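Local coordinates for protein MOSUB1, transcription cofactor (Magnaporthe oryzae, PDB 4AGH) that binds single-stranded DNA and, as a member of the PC4 coactivator family, probably acts as a transcription coactivator in the nucleus, at residues P102-N105 and A106-S110. Residues are numbered along the deposited sequence; the frame is centred on the assembly and turned at random.
Sequences PAIN and AELRS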
loop_
_atom_site.group_PDB
_atom_site.type_symbol
_atom_site.label_atom_id
_atom_site.label_comp_id
_atom_site.label_asym_id
_atom_site.label_seq_id
_atom_site.Cartn_x
_atom_site.Cartn_y
_atom_site.Cartn_z
ATOM N N PRO A 102 4.466 12.297 -1.972
ATOM C CA PRO A 102 4.485 13.699 -1.527
ATOM C C PRO A 102 3.097 14.359 -1.549
ATOM O O PRO A 102 2.761 15.118 -0.637
ATOM C CB PRO A 102 5.436 14.363 -2.530
ATOM C CG PRO A 102 6.397 13.254 -2.891
ATOM C CD PRO A 102 5.535 12.009 -2.946
ATOM N N ALA A 103 2.294 14.064 -2.568
ATOM C CA ALA A 103 0.956 14.651 -2.668
ATOM C C ALA A 103 0.004 14.049 -1.636
ATOM O O ALA A 103 -0.845 14.748 -1.071
ATOM C CB ALA A 103 0.395 14.475 -4.076
ATOM N N ILE A 104 0.140 12.749 -1.403
ATOM C CA ILE A 104 -0.657 12.065 -0.388
ATOM C C ILE A 104 -0.331 12.644 0.978
ATOM O O ILE A 104 -1.230 12.950 1.767
ATOM C CB ILE A 104 -0.342 10.561 -0.363
ATOM C CG1 ILE A 104 -0.846 9.908 -1.649
ATOM C CG2 ILE A 104 -0.971 9.903 0.872
ATOM C CD1 ILE A 104 -0.237 8.524 -1.887
ATOM N N ASN A 105 0.961 12.809 1.245
ATOM C CA ASN A 105 1.411 13.393 2.506
ATOM C C ASN A 105 0.865 14.806 2.702
ATOM O O ASN A 105 0.450 15.160 3.804
ATOM C CB ASN A 105 2.944 13.421 2.611
ATOM C CG ASN A 105 3.550 12.040 2.755
ATOM O OD1 ASN A 105 2.837 11.045 2.900
ATOM N ND2 ASN A 105 4.878 11.973 2.723
ATOM N N ALA A 106 0.872 15.606 1.641
ATOM C CA ALA A 106 0.390 16.988 1.748
ATOM C C ALA A 106 -1.095 17.003 2.092
ATOM O O ALA A 106 -1.562 17.835 2.875
ATOM C CB ALA A 106 0.647 17.760 0.465
ATOM N N GLU A 107 -1.848 16.091 1.486
ATOM C CA GLU A 107 -3.274 15.989 1.775
ATOM C C GLU A 107 -3.492 15.596 3.240
ATOM O O GLU A 107 -4.355 16.152 3.923
ATOM C CB GLU A 107 -3.940 14.957 0.858
ATOM C CG GLU A 107 -5.408 14.702 1.204
ATOM C CD GLU A 107 -6.350 15.825 0.775
ATOM O OE1 GLU A 107 -6.037 16.564 -0.180
ATOM O OE2 GLU A 107 -7.419 15.962 1.397
ATOM N N LEU A 108 -2.703 14.644 3.727
ATOM C CA LEU A 108 -2.818 14.215 5.128
ATOM C C LEU A 108 -2.426 15.334 6.113
ATOM O O LEU A 108 -3.050 15.483 7.165
ATOM C CB LEU A 108 -1.997 12.942 5.383
ATOM C CG LEU A 108 -2.532 11.673 4.702
ATOM C CD1 LEU A 108 -1.521 10.523 4.833
ATOM C CD2 LEU A 108 -3.869 11.265 5.323
ATOM N N ARG A 109 -1.408 16.116 5.766
ATOM C CA ARG A 109 -1.027 17.266 6.590
ATOM C C ARG A 109 -2.151 18.302 6.639
ATOM O O ARG A 109 -2.436 18.872 7.696
ATOM C CB ARG A 109 0.285 17.902 6.111
ATOM C CG ARG A 109 1.509 17.015 6.350
ATOM C CD ARG A 109 2.816 17.788 6.185
ATOM N NE ARG A 109 3.927 16.864 5.997
ATOM C CZ ARG A 109 4.357 16.459 4.807
ATOM N NH1 ARG A 109 3.786 16.925 3.699
ATOM N NH2 ARG A 109 5.363 15.605 4.725
ATOM N N SER A 110 -2.798 18.538 5.500
ATOM C CA SER A 110 -3.957 19.426 5.479
ATOM C C SER A 110 -5.028 18.921 6.449
ATOM O O SER A 110 -5.676 19.702 7.142
ATOM C CB SER A 110 -4.537 19.543 4.067
ATOM O OG SER A 110 -5.597 20.483 4.041
HETATM O O HOH W 1 4.567 16.434 0.822
HETATM O O HOH W 2 6.281 14.567 2.140
#
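Asn105 and Arg109 meet one helical turn apart, with amide and guanidinium planes 85° apart. The Arg109 chain stretches back along the helix, bringing Arg109 NH1 to 3.8 Å from Asn105 CB; no direct bond joins the two polar ends. One water makes the link, accepting from Asn105 ND2 and, at 2.9 Å, from Arg109 NH2; a second accepts from Arg109 NH1 and donates to Pro102 O at 2.7 Å. Both lie in the guanidinium plane, at its edge. Pro102 O thus takes a second donor, Ala106 N, at 3.0 Å, the first of four such backbone bonds, N of i+4 to O of i, between 102-105 and 106-110. On another side of the helix, Ile104 and Leu108 run alongside each other in the same direction, Ile104 CG2 4.0 Å from Leu108 CD1; chi1 of -68° sets that Ile104 methyl anti to the backbone N. The polar ends are also held from outside: Arg109 NE bonds to Ile115 O in the segment following helix 91-110, and Asn105 OD1 to Tyr94 OH of the second subunit. Tyr94 of that subunit also packs on Ile104 and Leu108, placing this last part of the helix, which follows strand 86-90, at the dimer interface.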